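Local coordinates for protein transcriptional regulator, MarR family (Silicibacter pomeroyi DSS-3, PDB 3BJ6) that probably binds DNA and regulates transcription as a two-chain winged helix-turn-helix protein of the MarR family, at residues 36-47 with 107-115. Numbering follows the deposited sequence.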
# COMPACT_ATOMS: atom_id res chain seq x y z
N GLU A 36 4.83 -9.86 21.49
CA GLU A 36 5.62 -9.04 22.46
C GLU A 36 4.80 -7.99 23.19
O GLU A 36 5.35 -7.07 23.81
CB GLU A 36 6.80 -8.36 21.73
CG GLU A 36 7.74 -9.38 21.06
CD GLU A 36 8.54 -10.23 22.07
OE1 GLU A 36 8.91 -11.36 21.71
OE2 GLU A 36 8.80 -9.77 23.20
N GLY A 37 3.47 -8.11 23.09
CA GLY A 37 2.57 -7.26 23.84
C GLY A 37 2.32 -5.88 23.28
O GLY A 37 1.87 -4.99 24.03
N VAL A 38 2.62 -5.66 22.00
CA VAL A 38 2.43 -4.32 21.43
C VAL A 38 1.68 -4.38 20.10
O VAL A 38 1.60 -5.43 19.48
CB VAL A 38 3.78 -3.53 21.28
CG1 VAL A 38 4.55 -3.45 22.67
CG2 VAL A 38 4.66 -4.11 20.18
N THR A 39 1.11 -3.25 19.69
CA THR A 39 0.39 -3.12 18.43
C THR A 39 1.35 -2.71 17.30
O THR A 39 2.52 -2.37 17.55
CB THR A 39 -0.70 -2.03 18.54
OG1 THR A 39 -0.09 -0.76 18.74
CG2 THR A 39 -1.69 -2.32 19.68
N VAL A 40 0.84 -2.70 16.06
CA VAL A 40 1.63 -2.29 14.89
C VAL A 40 2.02 -0.83 14.98
O VAL A 40 3.16 -0.46 14.64
CB VAL A 40 0.88 -2.57 13.56
CG1 VAL A 40 1.75 -2.23 12.33
CG2 VAL A 40 0.50 -4.01 13.49
N GLY A 41 1.08 0.01 15.42
CA GLY A 41 1.34 1.44 15.59
C GLY A 41 2.43 1.65 16.64
O GLY A 41 3.34 2.44 16.44
N GLN A 42 2.33 0.96 17.78
CA GLN A 42 3.36 1.04 18.82
C GLN A 42 4.75 0.60 18.33
O GLN A 42 5.74 1.26 18.62
CB GLN A 42 2.93 0.26 20.07
CG GLN A 42 1.67 0.87 20.74
CD GLN A 42 0.98 -0.12 21.71
OE1 GLN A 42 1.43 -1.25 21.90
NE2 GLN A 42 -0.15 0.31 22.30
N ARG A 43 4.81 -0.52 17.60
CA ARG A 43 6.02 -0.97 16.93
C ARG A 43 6.63 0.14 16.07
O ARG A 43 7.82 0.31 16.10
CB ARG A 43 5.71 -2.19 16.05
CG ARG A 43 6.87 -2.69 15.19
CD ARG A 43 6.37 -3.41 13.92
NE ARG A 43 7.53 -3.73 13.07
CZ ARG A 43 8.20 -2.86 12.32
NH1 ARG A 43 7.82 -1.58 12.25
NH2 ARG A 43 9.25 -3.28 11.63
N ALA A 44 5.83 0.85 15.27
CA ALA A 44 6.35 1.90 14.38
C ALA A 44 7.08 2.97 15.21
O ALA A 44 8.18 3.40 14.85
CB ALA A 44 5.18 2.56 13.58
N ILE A 45 6.49 3.36 16.33
CA ILE A 45 7.12 4.37 17.22
C ILE A 45 8.39 3.81 17.89
O ILE A 45 9.41 4.51 17.96
CB ILE A 45 6.12 4.95 18.27
CG1 ILE A 45 5.35 6.15 17.65
CG2 ILE A 45 6.81 5.46 19.55
CD1 ILE A 45 4.49 5.76 16.51
N LEU A 46 8.35 2.56 18.38
CA LEU A 46 9.57 1.96 18.96
C LEU A 46 10.68 1.88 17.92
O LEU A 46 11.86 2.13 18.22
CB LEU A 46 9.26 0.56 19.55
CG LEU A 46 8.16 0.51 20.63
CD1 LEU A 46 7.89 -0.96 21.05
CD2 LEU A 46 8.57 1.36 21.86
N GLU A 47 10.32 1.51 16.70
CA GLU A 47 11.33 1.43 15.64
C GLU A 47 11.90 2.80 15.35
O GLU A 47 13.10 2.94 15.26
CB GLU A 47 10.76 0.80 14.36
CG GLU A 47 11.75 0.81 13.19
CD GLU A 47 11.18 0.19 11.89
OE1 GLU A 47 9.96 0.34 11.59
OE2 GLU A 47 11.99 -0.40 11.14
N ILE A 107 11.85 -5.33 23.46
CA ILE A 107 10.69 -5.61 22.62
C ILE A 107 10.98 -5.34 21.13
O ILE A 107 10.76 -6.21 20.29
CB ILE A 107 9.47 -4.83 23.12
CG1 ILE A 107 8.94 -5.54 24.37
CG2 ILE A 107 8.39 -4.78 22.02
CD1 ILE A 107 7.88 -4.73 25.13
N ILE A 108 11.51 -4.16 20.80
CA ILE A 108 11.70 -3.86 19.35
C ILE A 108 12.79 -4.74 18.73
O ILE A 108 12.67 -5.17 17.58
CB ILE A 108 11.85 -2.31 19.03
CG1 ILE A 108 11.76 -2.07 17.52
CG2 ILE A 108 13.14 -1.74 19.63
CD1 ILE A 108 10.39 -2.43 16.90
N THR A 109 13.81 -5.08 19.54
CA THR A 109 14.86 -6.01 19.11
C THR A 109 14.27 -7.36 18.77
O THR A 109 14.62 -7.96 17.74
CB THR A 109 15.94 -6.17 20.20
OG1 THR A 109 16.54 -4.89 20.43
CG2 THR A 109 17.04 -7.13 19.78
N ALA A 110 13.41 -7.85 19.66
CA ALA A 110 12.76 -9.16 19.49
C ALA A 110 11.86 -9.14 18.26
O ALA A 110 11.88 -10.07 17.45
CB ALA A 110 11.96 -9.56 20.75
N ILE A 111 11.07 -8.09 18.11
CA ILE A 111 10.18 -7.99 16.95
C ILE A 111 10.98 -8.02 15.63
O ILE A 111 10.66 -8.77 14.69
CB ILE A 111 9.29 -6.71 17.06
CG1 ILE A 111 8.24 -6.87 18.19
CG2 ILE A 111 8.60 -6.41 15.72
CD1 ILE A 111 7.49 -5.54 18.59
N ARG A 112 12.04 -7.22 15.58
CA ARG A 112 12.87 -7.10 14.38
C ARG A 112 13.57 -8.41 14.04
O ARG A 112 13.64 -8.76 12.88
CB ARG A 112 13.88 -5.95 14.53
CG ARG A 112 13.18 -4.55 14.60
CD ARG A 112 12.35 -4.20 13.32
NE ARG A 112 13.29 -4.05 12.22
CZ ARG A 112 13.29 -4.74 11.09
NH1 ARG A 112 14.27 -4.51 10.21
NH2 ARG A 112 12.32 -5.63 10.80
N ALA A 113 14.05 -9.14 15.05
CA ALA A 113 14.72 -10.42 14.82
C ALA A 113 13.74 -11.40 14.21
O ALA A 113 14.08 -12.13 13.28
CB ALA A 113 15.29 -10.99 16.13
N ASP A 114 12.51 -11.42 14.73
CA ASP A 114 11.48 -12.32 14.21
C ASP A 114 11.09 -11.97 12.76
O ASP A 114 10.98 -12.85 11.91
CB ASP A 114 10.26 -12.25 15.14
CG ASP A 114 9.09 -13.07 14.63
OD1 ASP A 114 9.31 -14.24 14.28
OD2 ASP A 114 7.96 -12.55 14.59
N GLU A 115 10.87 -10.70 12.49
CA GLU A 115 10.53 -10.22 11.14
C GLU A 115 11.61 -10.55 10.12
O GLU A 115 11.30 -10.95 9.02
CB GLU A 115 10.32 -8.70 11.15
CG GLU A 115 9.06 -8.34 11.93
CD GLU A 115 8.84 -6.85 12.09
OE1 GLU A 115 9.77 -6.04 11.84
OE2 GLU A 115 7.72 -6.50 12.49
O HOH W 1 14.54 -1.38 11.91
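A four-residue salt-bridge network, R43, E47, R112 and E115, joins the first helix of the MarR winged helix-turn-helix domain (40-51) to the long helix 102-123 that follows the wing; the two segment axes approach to 10.0 Å. R43 grips E115 side-on: NE reaches OE2 at 2.8 Å, OE2 lying 19° out of the guanidinium plane, and NH2 reaches OE1 at 2.8 Å, nearly straight at 171°. Both carboxylate oxygens use their syn lone pairs, and the flat groups are nearly coplanar, 25° apart. The R43 chain runs fully extended from CG to NE, and CG is set trans to N; the side chain thus crosses I108 at about a right angle and sits as a knob among I108, I111, R112 and E115. R112 NH2 takes the anti lone pair of E115 OE1 at 2.8 Å, so one oxygen shared by two arginines probably offsets their like charges. R43 NH1 also meets E47 OE1 from above the carboxylate plane, while a water bridges E47 OE2 and R112 NE. Y12 OH of the second subunit hydrogen-bonds to R43 NH2 and E47 OE2, and Y12 makes a cation-pi contact with R112, so the network reaches across the subunit interface. A leucine in place of R43 would probably leave E115 without its two-pronged partner and E47 without its intrahelical mate. Apolar contacts extend the interface: L46 CB lies 3.9 Å from I108 CB, V38 CG2 packs 3.5 Å from I111 CD1, and the aliphatic part of E36 slides past I111, its CG 3.8 Å from I111 CG1. This packing of helix 40-51 on helix 102-123 is consistent with a MarR-family dimer, in which the helix after the wing leads back to the dimerisation helices.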